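PDB 5EPF: peroxiredoxin from Mycobacterium tuberculosis, which probably reduces hydrogen peroxide and organic hydroperoxides to water and alcohols as a thiol-specific, thioredoxin-dependent peroxidase that protects the cell against oxidative stress. Local coordinates for residues Asp17-Asp22 with Pro27-Val32; Val40-Pro45 with Cys57-Leu62; Val122-Phe127 with Asp146-Lys151. All coordinates share one frame; numbering follows the deposited sequence.

Contact 1 of 3, residues Asp17-Asp22 with Pro27-Val32; sequences DFELPD and PRRLSV
Glu19 to Pro21 and Pro27 to Arg29 pair as the two antiparallel strands of a small beta hairpin near the start of the chain, outside the central sheet. Leu20 and Arg28 form the hydrogen-bonded pair, with Arg28 N to Leu20 O at 2.8 Å and Leu20 N to Arg28 O at 3.0 Å; Glu19-Arg29 and Pro21-Pro27 are the non-hydrogen-bonded pairs beside it. Glu19 and Arg29 run side by side in the same direction, and in the conformer given NE and NH2 of Arg29 both reach Glu19 OE2, a side-on salt bridge whose detail is doubtful. Toward the turn, Arg28 bends at chi2 and chi3 to bring NH1 2.8 Å from Asp22 OD2, its guanidinium almost perpendicular to the carboxylate (89°). Such an N-terminal hairpin precedes the thioredoxin-fold core in peroxiredoxins. Where the second strand gives way to helix 30-33, the Asp17 carboxylate takes Ser31 N on OD1 (2.9 Å) and Ser31 OG on OD2 (2.7 Å). Leu30 N bonds to Phe18 O, while Leu30 CB sits over one face of the Phe18 ring, 4.1 Å from its centroid. Phe18 also packs on Val105 and Phe109 of helix 104-109.

Contact 2 of 3, residues Val40-Pro45 with Cys57-Leu62; sequences VLFFYP and CHFRDL. With SO4 (sulfate ion), chain B.
Strand residues Val40 to Phe43 and the last turn of helix 50-61 face each other across a side-chain layer, with no hydrogen bond between them; the closest CA atoms, those of Phe42 and Phe59, stand 9.4 Å apart. Both residues point their CB atoms at the other segment, and their rings fill the gap as an offset stack, centroids 4.1 Å apart and planes at 10°. The rings slide past each other from opposite directions: Phe59 CD2 lies over the centre of the Phe42 ring, whereas Phe42 CD2 lies toward the rim of the Phe59 ring. Closest are Phe42 CG and Phe59 CE2, at 3.5 Å. In Phe42, chi1 of 69° directs the ring at the helix, and the rotation about CB-CG turns its face to Phe59. Two residues earlier in the strand, Val40 CG1 meets Phe59 CE1 obliquely at 3.7 Å. This is the strand-helix packing of the thioredoxin fold, in which the strand leads into the loop and helix carrying the peroxidatic cysteine, probably Cys52, whose side chain is about 7 Å from that of Phe42. Ala149 of helix 145-158 also touches Phe59. On the outer side of the helix, Arg60 uses NE and NH2 to grip Asp61 OD1. Its guanidinium edge also serves a sulfate ion, probably from the crystallisation liquor: NH1, also hydrogen-bonded to Arg91 O, donates to O1 at 3.0 Å, nearly straight (172°), and NH2 to O3 at 2.8 Å. Arg91 and Arg92 bind the same sulfate. Cys57 SG lies 3.4 Å above the Arg60 guanidinium plane, toward its rim; Cys57 is probably the redox disulfide partner of Cys52, but that disulfide is absent here.

Contact 3 of 3, residues Val122-Phe127 with Asp146-Lys151; sequences VKRTTF and DAHADK
The His148 imidazole meets Thr126 at its edge, while the aliphatic part of Arg124 approaches the ring obliquely and crosses the histidine side chain at about a right angle, guanidinium and ring planes 63° apart. ND1 of His148 donates to Thr126 OG1 over 2.7 Å, with the hydroxyl oxygen 26° out of the ring plane. With OG1 beside its own backbone N (chi1 -60°), Thr126 turns the hydroxyl to the helix. The bond satisfies ND1 of a buried ring and probably restrains its rotation. Arg124 CD lies 3.7 Å from His148 NE2 and CG 3.9 Å from the same atom. Here strand 125-129, antiparallel to strand 39-43 in the central sheet of the thioredoxin fold, is packed against the C-terminal helix 145-158; the CA atoms of Thr126 and His148 come within 6.3 Å. The Arg124 chain bends about its CG-CD bond, and NH1 forms a salt bridge with Glu55. The Arg124 side chain is about 3 Å from that of Cys52, the probable peroxidatic cysteine, consistent with the arginine that flanks this cysteine in peroxiredoxins.

In the fold
From the N terminus, contact 1 closes first, a tight hairpin with four residues between its segments; helix 30-33 then leads into strand 39-43. Contact 2 closes a longer loop of eleven residues, mostly helical, that runs from this strand to the end of helix 50-61. Contact 3 follows, spanning eighteen residues that include strand 135-139. The three are in series, with no nesting or crossing. Contacts 2 and 3 share the central sheet as neighbouring strands, joined by Phe43 N and Thr125 O, and their helices meet through His58 and Asp150. Contact 1, on the far side of the chain's centre from contact 3, touches contact 2 where Phe18 packs on Leu41.

Contact 1 of 3, residues Asp17-Asp22 with Pro27-Val32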
loop_
_atom_site.group_PDB
_atom_site.type_symbol
_atom_site.label_atom_id
_atom_site.label_comp_id
_atom_site.label_asym_id
_atom_site.label_seq_id
_atom_site.Cartn_x
_atom_site.Cartn_y
_atom_site.Cartn_z
ATOM N N ASP A 17 8.805 11.677 0.465
ATOM C CA ASP A 17 9.020 10.746 1.564
ATOM C C ASP A 17 7.997 11.021 2.661
ATOM O O ASP A 17 7.489 12.133 2.794
ATOM C CB ASP A 17 10.459 10.919 2.075
ATOM C CG ASP A 17 10.963 9.727 2.860
ATOM O OD1 ASP A 17 10.297 8.669 2.892
ATOM O OD2 ASP A 17 12.061 9.846 3.455
ATOM N N PHE A 18 7.681 9.990 3.439
ATOM C CA PHE A 18 6.735 10.127 4.543
ATOM C C PHE A 18 7.062 9.089 5.602
ATOM O O PHE A 18 7.763 8.108 5.338
ATOM C CB PHE A 18 5.259 9.981 4.096
ATOM C CG PHE A 18 4.900 8.596 3.579
ATOM C CD1 PHE A 18 4.566 7.576 4.461
ATOM C CD2 PHE A 18 4.885 8.317 2.220
ATOM C CE1 PHE A 18 4.232 6.305 3.986
ATOM C CE2 PHE A 18 4.536 7.057 1.752
ATOM C CZ PHE A 18 4.216 6.050 2.630
ATOM N N GLU A 19 6.469 9.283 6.791
ATOM C CA GLU A 19 6.601 8.372 7.927
ATOM C C GLU A 19 5.235 8.115 8.535
ATOM O O GLU A 19 4.442 9.041 8.722
ATOM C CB GLU A 19 7.502 8.954 9.033
ATOM C CG GLU A 19 8.971 9.026 8.670
ATOM C CD GLU A 19 9.825 9.491 9.839
ATOM O OE1 GLU A 19 9.269 9.821 10.917
ATOM O OE2 GLU A 19 11.060 9.520 9.683
ATOM N N LEU A 20 4.971 6.848 8.853
ATOM C CA LEU A 20 3.748 6.434 9.541
ATOM C C LEU A 20 4.063 5.211 10.384
ATOM O O LEU A 20 4.968 4.446 10.038
ATOM C CB LEU A 20 2.646 6.031 8.548
ATOM C CG LEU A 20 1.979 7.156 7.760
ATOM C CD1 LEU A 20 1.002 6.548 6.780
ATOM C CD2 LEU A 20 1.288 8.169 8.661
ATOM N N PRO A 21 3.299 4.959 11.452
ATOM C CA PRO A 21 3.510 3.736 12.239
ATOM C C PRO A 21 2.952 2.487 11.563
ATOM O O PRO A 21 1.894 2.517 10.927
ATOM C CB PRO A 21 2.739 4.021 13.531
ATOM C CG PRO A 21 1.628 4.940 13.097
ATOM C CD PRO A 21 2.234 5.814 12.005
ATOM N N ASP A 22 3.670 1.375 11.732
ATOM C CA ASP A 22 3.202 0.070 11.286
ATOM C C ASP A 22 2.297 -0.553 12.352
ATOM O O ASP A 22 1.926 0.096 13.339
ATOM C CB ASP A 22 4.372 -0.828 10.859
ATOM C CG ASP A 22 5.280 -1.246 12.021
ATOM O OD1 ASP A 22 4.883 -1.110 13.215
ATOM O OD2 ASP A 22 6.389 -1.766 11.752
ATOM N N PRO A 27 7.424 3.611 13.935
ATOM C CA PRO A 27 7.505 4.490 12.763
ATOM C C PRO A 27 8.273 3.828 11.629
ATOM O O PRO A 27 9.350 3.253 11.831
ATOM C CB PRO A 27 8.256 5.715 13.294
ATOM C CG PRO A 27 7.920 5.736 14.741
ATOM C CD PRO A 27 7.912 4.286 15.149
ATOM N N ARG A 28 7.712 3.914 10.429
ATOM C CA ARG A 28 8.339 3.426 9.215
ATOM C C ARG A 28 8.400 4.573 8.214
ATOM O O ARG A 28 7.486 5.403 8.141
ATOM C CB ARG A 28 7.522 2.294 8.607
ATOM C CG ARG A 28 7.201 1.149 9.582
ATOM C CD ARG A 28 8.454 0.498 10.152
ATOM N NE ARG A 28 9.204 -0.299 9.179
ATOM C CZ ARG A 28 8.944 -1.563 8.866
ATOM N NH1 ARG A 28 7.927 -2.202 9.436
ATOM N NH2 ARG A 28 9.704 -2.190 7.976
ATOM N N ARG A 29 9.459 4.607 7.421
ATOM C CA ARG A 29 9.711 5.713 6.506
ATOM C C ARG A 29 9.810 5.167 5.091
ATOM O O ARG A 29 10.517 4.178 4.855
ATOM C CB ARG A 29 11.012 6.416 6.896
ATOM C CG ARG A 29 11.318 7.679 6.105
ATOM C CD ARG A 29 12.610 8.373 6.588
ATOM N NE ARG A 29 12.671 8.421 8.050
ATOM C CZ ARG A 29 13.711 8.049 8.797
ATOM N NH1 ARG A 29 14.845 7.633 8.237
ATOM N NH2 ARG A 29 13.625 8.124 10.115
ATOM N N LEU A 30 9.112 5.809 4.143
ATOM C CA LEU A 30 9.119 5.313 2.764
ATOM C C LEU A 30 10.535 5.107 2.237
ATOM O O LEU A 30 10.834 4.068 1.642
ATOM C CB LEU A 30 8.318 6.242 1.850
ATOM C CG LEU A 30 8.300 5.792 0.381
ATOM C CD1 LEU A 30 7.582 4.455 0.184
ATOM C CD2 LEU A 30 7.708 6.862 -0.517
ATOM N N SER A 31 11.417 6.085 2.443
ATOM C CA SER A 31 12.777 5.972 1.910
ATOM C C SER A 31 13.543 4.788 2.513
ATOM O O SER A 31 14.394 4.189 1.840
ATOM C CB SER A 31 13.519 7.286 2.128
ATOM O OG SER A 31 13.552 7.607 3.510
ATOM N N VAL A 32 13.246 4.417 3.757
ATOM C CA VAL A 32 13.867 3.236 4.347
ATOM C C VAL A 32 13.177 1.967 3.857
ATOM O O VAL A 32 13.839 0.949 3.599
ATOM C CB VAL A 32 13.911 3.329 5.884
ATOM C CG1 VAL A 32 14.538 2.077 6.467
ATOM C CG2 VAL A 32 14.653 4.586 6.327
#

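Contact 2 of 3, residues Val40-Pro45 with Cys57-Leu62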
loop_
_atom_site.group_PDB
_atom_site.type_symbol
_atom_site.label_atom_id
_atom_site.label_comp_id
_atom_site.label_asym_id
_atom_site.label_seq_id
_atom_site.Cartn_x
_atom_site.Cartn_y
_atom_site.Cartn_z
ATOM N N VAL A 40 5.413 -1.658 -3.299
ATOM C CA VAL A 40 4.043 -1.633 -3.792
ATOM C C VAL A 40 3.176 -1.182 -2.616
ATOM O O VAL A 40 2.942 -1.948 -1.667
ATOM C CB VAL A 40 3.610 -3.000 -4.331
ATOM C CG1 VAL A 40 2.187 -2.906 -4.884
ATOM C CG2 VAL A 40 4.570 -3.481 -5.400
ATOM N N LEU A 41 2.727 0.078 -2.668
ATOM C CA LEU A 41 2.004 0.733 -1.579
ATOM C C LEU A 41 0.522 0.676 -1.934
ATOM O O LEU A 41 0.084 1.340 -2.878
ATOM C CB LEU A 41 2.463 2.190 -1.431
ATOM C CG LEU A 41 1.838 2.974 -0.273
ATOM C CD1 LEU A 41 2.256 2.380 1.083
ATOM C CD2 LEU A 41 2.217 4.453 -0.379
ATOM N N PHE A 42 -0.239 -0.155 -1.226
ATOM C CA PHE A 42 -1.629 -0.395 -1.588
ATOM C C PHE A 42 -2.552 0.211 -0.539
ATOM O O PHE A 42 -2.589 -0.251 0.609
ATOM C CB PHE A 42 -1.929 -1.862 -1.940
ATOM C CG PHE A 42 -1.870 -2.877 -0.795
ATOM C CD1 PHE A 42 -3.038 -3.281 -0.146
ATOM C CD2 PHE A 42 -0.681 -3.513 -0.455
ATOM C CE1 PHE A 42 -3.007 -4.247 0.853
ATOM C CE2 PHE A 42 -0.646 -4.487 0.558
ATOM C CZ PHE A 42 -1.813 -4.854 1.186
ATOM N N PHE A 43 -3.279 1.260 -0.940
ATOM C CA PHE A 43 -4.273 1.904 -0.086
ATOM C C PHE A 43 -5.567 1.102 -0.173
ATOM O O PHE A 43 -6.087 0.851 -1.270
ATOM C CB PHE A 43 -4.569 3.313 -0.596
ATOM C CG PHE A 43 -3.525 4.339 -0.271
ATOM C CD1 PHE A 43 -3.635 5.148 0.853
ATOM C CD2 PHE A 43 -2.452 4.533 -1.130
ATOM C CE1 PHE A 43 -2.659 6.117 1.130
ATOM C CE2 PHE A 43 -1.493 5.499 -0.885
ATOM C CZ PHE A 43 -1.595 6.294 0.253
ATOM N N TYR A 44 -6.117 0.752 0.982
ATOM C CA TYR A 44 -7.395 0.054 1.012
ATOM C C TYR A 44 -8.362 0.777 1.939
ATOM O O TYR A 44 -7.942 1.379 2.934
ATOM C CB TYR A 44 -7.251 -1.421 1.430
ATOM C CG TYR A 44 -6.516 -1.657 2.742
ATOM C CD1 TYR A 44 -7.185 -1.609 3.966
ATOM C CD2 TYR A 44 -5.152 -1.966 2.747
ATOM C CE1 TYR A 44 -6.503 -1.852 5.166
ATOM C CE2 TYR A 44 -4.479 -2.195 3.927
ATOM C CZ TYR A 44 -5.156 -2.148 5.126
ATOM O OH TYR A 44 -4.464 -2.394 6.279
ATOM N N PRO A 45 -9.664 0.746 1.632
ATOM C CA PRO A 45 -10.604 1.557 2.438
ATOM C C PRO A 45 -10.693 1.150 3.898
ATOM O O PRO A 45 -10.717 2.016 4.780
ATOM C CB PRO A 45 -11.950 1.414 1.696
ATOM C CG PRO A 45 -11.628 0.900 0.342
ATOM C CD PRO A 45 -10.267 0.267 0.371
ATOM N N CYS A 57 -4.892 -10.478 1.201
ATOM C CA CYS A 57 -4.481 -11.877 1.219
ATOM C C CYS A 57 -3.845 -12.297 -0.102
ATOM O O CYS A 57 -2.985 -13.188 -0.115
ATOM C CB CYS A 57 -5.665 -12.781 1.564
ATOM S SG CYS A 57 -6.131 -12.707 3.313
ATOM N N HIS A 58 -4.257 -11.691 -1.221
ATOM C CA HIS A 58 -3.588 -11.977 -2.485
ATOM C C HIS A 58 -2.156 -11.452 -2.466
ATOM O O HIS A 58 -1.232 -12.160 -2.884
ATOM C CB HIS A 58 -4.410 -11.412 -3.647
ATOM C CG HIS A 58 -3.973 -11.901 -4.993
ATOM N ND1 HIS A 58 -3.820 -13.235 -5.292
ATOM C CD2 HIS A 58 -3.660 -11.226 -6.125
ATOM C CE1 HIS A 58 -3.443 -13.364 -6.553
ATOM N NE2 HIS A 58 -3.334 -12.159 -7.079
ATOM N N PHE A 59 -1.941 -10.243 -1.921
ATOM C CA PHE A 59 -0.576 -9.771 -1.689
ATOM C C PHE A 59 0.201 -10.730 -0.798
ATOM O O PHE A 59 1.366 -11.044 -1.083
ATOM C CB PHE A 59 -0.580 -8.379 -1.064
ATOM C CG PHE A 59 -0.671 -7.255 -2.069
ATOM C CD1 PHE A 59 0.418 -6.927 -2.867
ATOM C CD2 PHE A 59 -1.842 -6.514 -2.217
ATOM C CE1 PHE A 59 0.338 -5.889 -3.790
ATOM C CE2 PHE A 59 -1.931 -5.479 -3.141
ATOM C CZ PHE A 59 -0.823 -5.170 -3.936
ATOM N N ARG A 60 -0.426 -11.208 0.285
ATOM C CA ARG A 60 0.230 -12.156 1.181
ATOM C C ARG A 60 0.677 -13.396 0.423
ATOM O O ARG A 60 1.820 -13.854 0.563
ATOM C CB ARG A 60 -0.754 -12.572 2.277
ATOM C CG ARG A 60 -0.201 -13.639 3.242
ATOM C CD ARG A 60 -1.338 -14.271 4.040
ATOM N NE ARG A 60 -2.256 -14.981 3.157
ATOM C CZ ARG A 60 -3.472 -15.401 3.498
ATOM N NH1 ARG A 60 -3.949 -15.180 4.722
ATOM N NH2 ARG A 60 -4.221 -16.034 2.606
ATOM N N ASP A 61 -0.229 -13.962 -0.384
ATOM C CA ASP A 61 0.018 -15.230 -1.049
ATOM C C ASP A 61 1.098 -15.112 -2.106
ATOM O O ASP A 61 1.650 -16.135 -2.519
ATOM C CB ASP A 61 -1.266 -15.723 -1.721
ATOM C CG ASP A 61 -2.358 -16.113 -0.744
ATOM O OD1 ASP A 61 -2.088 -16.310 0.463
ATOM O OD2 ASP A 61 -3.522 -16.261 -1.206
ATOM N N LEU A 62 1.398 -13.897 -2.572
ATOM C CA LEU A 62 2.421 -13.671 -3.587
ATOM C C LEU A 62 3.774 -13.283 -2.990
ATOM O O LEU A 62 4.610 -12.696 -3.693
ATOM C CB LEU A 62 1.935 -12.636 -4.603
ATOM C CG LEU A 62 0.835 -13.125 -5.545
ATOM C CD1 LEU A 62 0.228 -11.940 -6.308
ATOM C CD2 LEU A 62 1.367 -14.171 -6.509
HETATM S S SO4 B . -7.130 -17.197 5.046
HETATM O O1 SO4 B . -6.686 -15.975 5.700
HETATM O O2 SO4 B . -8.592 -17.161 4.826
HETATM O O3 SO4 B . -6.463 -17.369 3.752
HETATM O O4 SO4 B . -6.838 -18.347 5.908
#

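Contact 3 of 3, residues Val122-Phe127 with Asp146-Lys151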
loop_
_atom_site.group_PDB
_atom_site.type_symbol
_atom_site.label_atom_id
_atom_site.label_comp_id
_atom_site.label_asym_id
_atom_site.label_seq_id
_atom_site.Cartn_x
_atom_site.Cartn_y
_atom_site.Cartn_z
ATOM N N VAL A 122 -10.263 5.697 2.563
ATOM C CA VAL A 122 -9.555 6.127 1.351
ATOM C C VAL A 122 -10.153 5.462 0.121
ATOM O O VAL A 122 -10.833 4.432 0.196
ATOM C CB VAL A 122 -8.053 5.817 1.446
ATOM C CG1 VAL A 122 -7.410 6.621 2.565
ATOM C CG2 VAL A 122 -7.796 4.312 1.601
ATOM N N LYS A 123 -9.858 6.047 -1.038
ATOM C CA LYS A 123 -10.181 5.427 -2.314
ATOM C C LYS A 123 -9.143 4.337 -2.603
ATOM O O LYS A 123 -7.940 4.583 -2.518
ATOM C CB LYS A 123 -10.141 6.510 -3.397
ATOM C CG LYS A 123 -10.503 6.073 -4.793
ATOM C CD LYS A 123 -10.553 7.270 -5.748
ATOM C CE LYS A 123 -11.029 6.851 -7.116
ATOM N NZ LYS A 123 -11.210 8.036 -8.004
ATOM N N ARG A 124 -9.606 3.128 -2.930
ATOM C CA ARG A 124 -8.729 1.968 -3.127
ATOM C C ARG A 124 -7.798 2.176 -4.321
ATOM O O ARG A 124 -8.257 2.238 -5.462
ATOM C CB ARG A 124 -9.566 0.705 -3.342
ATOM C CG ARG A 124 -8.729 -0.563 -3.400
ATOM C CD ARG A 124 -9.508 -1.860 -3.698
ATOM N NE ARG A 124 -10.715 -2.037 -2.883
ATOM C CZ ARG A 124 -10.769 -2.632 -1.690
ATOM N NH1 ARG A 124 -9.676 -3.136 -1.126
ATOM N NH2 ARG A 124 -11.933 -2.736 -1.048
ATOM N N THR A 125 -6.493 2.271 -4.079
ATOM C CA THR A 125 -5.534 2.663 -5.105
ATOM C C THR A 125 -4.180 2.097 -4.723
ATOM O O THR A 125 -3.798 2.168 -3.553
ATOM C CB THR A 125 -5.406 4.196 -5.183
ATOM O OG1 THR A 125 -6.693 4.820 -5.068
ATOM C CG2 THR A 125 -4.761 4.625 -6.468
ATOM N N THR A 126 -3.452 1.563 -5.705
ATOM C CA THR A 126 -2.120 1.014 -5.476
ATOM C C THR A 126 -1.083 1.758 -6.293
ATOM O O THR A 126 -1.279 2.000 -7.494
ATOM C CB THR A 126 -2.105 -0.474 -5.813
ATOM O OG1 THR A 126 -3.064 -1.135 -4.975
ATOM C CG2 THR A 126 -0.731 -1.096 -5.623
ATOM N N PHE A 127 0.031 2.090 -5.645
ATOM C CA PHE A 127 1.142 2.788 -6.288
ATOM C C PHE A 127 2.374 1.899 -6.242
ATOM O O PHE A 127 2.802 1.485 -5.157
ATOM C CB PHE A 127 1.416 4.109 -5.562
ATOM C CG PHE A 127 0.235 5.042 -5.587
ATOM C CD1 PHE A 127 0.057 5.951 -6.619
ATOM C CD2 PHE A 127 -0.739 4.971 -4.592
ATOM C CE1 PHE A 127 -1.049 6.780 -6.677
ATOM C CE2 PHE A 127 -1.865 5.809 -4.631
ATOM C CZ PHE A 127 -2.002 6.711 -5.678
ATOM N N ASP A 146 -7.775 -8.732 -7.071
ATOM C CA ASP A 146 -6.515 -9.413 -7.371
ATOM C C ASP A 146 -5.633 -8.574 -8.282
ATOM O O ASP A 146 -4.402 -8.707 -8.243
ATOM C CB ASP A 146 -6.736 -10.778 -8.038
ATOM C CG ASP A 146 -7.245 -11.846 -7.082
ATOM O OD1 ASP A 146 -7.250 -11.647 -5.860
ATOM O OD2 ASP A 146 -7.642 -12.920 -7.588
ATOM N N ALA A 147 -6.242 -7.703 -9.099
ATOM C CA ALA A 147 -5.490 -6.941 -10.095
ATOM C C ALA A 147 -4.465 -6.021 -9.447
ATOM O O ALA A 147 -3.453 -5.686 -10.065
ATOM C CB ALA A 147 -6.439 -6.127 -10.975
ATOM N N HIS A 148 -4.701 -5.582 -8.213
ATOM C CA HIS A 148 -3.724 -4.726 -7.548
ATOM C C HIS A 148 -2.366 -5.410 -7.444
ATOM O O HIS A 148 -1.360 -4.879 -7.927
ATOM C CB HIS A 148 -4.272 -4.271 -6.199
ATOM C CG HIS A 148 -5.382 -3.295 -6.344
ATOM N ND1 HIS A 148 -5.172 -1.929 -6.396
ATOM C CD2 HIS A 148 -6.711 -3.484 -6.530
ATOM C CE1 HIS A 148 -6.332 -1.321 -6.567
ATOM N NE2 HIS A 148 -7.279 -2.243 -6.665
ATOM N N ALA A 149 -2.324 -6.618 -6.891
ATOM C CA ALA A 149 -1.050 -7.318 -6.816
ATOM C C ALA A 149 -0.622 -7.839 -8.185
ATOM O O ALA A 149 0.567 -7.803 -8.516
ATOM C CB ALA A 149 -1.092 -8.439 -5.787
ATOM N N ASP A 150 -1.573 -8.300 -9.011
ATOM C CA ASP A 150 -1.192 -8.908 -10.286
ATOM C C ASP A 150 -0.559 -7.880 -11.220
ATOM O O ASP A 150 0.473 -8.147 -11.848
ATOM C CB ASP A 150 -2.412 -9.538 -10.971
ATOM C CG ASP A 150 -2.964 -10.751 -10.217
ATOM O OD1 ASP A 150 -2.248 -11.347 -9.388
ATOM O OD2 ASP A 150 -4.144 -11.099 -10.453
ATOM N N LYS A 151 -1.177 -6.704 -11.347
ATOM C CA LYS A 151 -0.617 -5.680 -12.226
ATOM C C LYS A 151 0.690 -5.143 -11.677
ATOM O O LYS A 151 1.627 -4.893 -12.438
ATOM C CB LYS A 151 -1.612 -4.538 -12.455
ATOM C CG LYS A 151 -2.773 -4.932 -13.317
ATOM C CD LYS A 151 -3.904 -3.926 -13.260
ATOM C CE LYS A 151 -3.525 -2.539 -13.777
ATOM N NZ LYS A 151 -3.251 -2.540 -15.231
#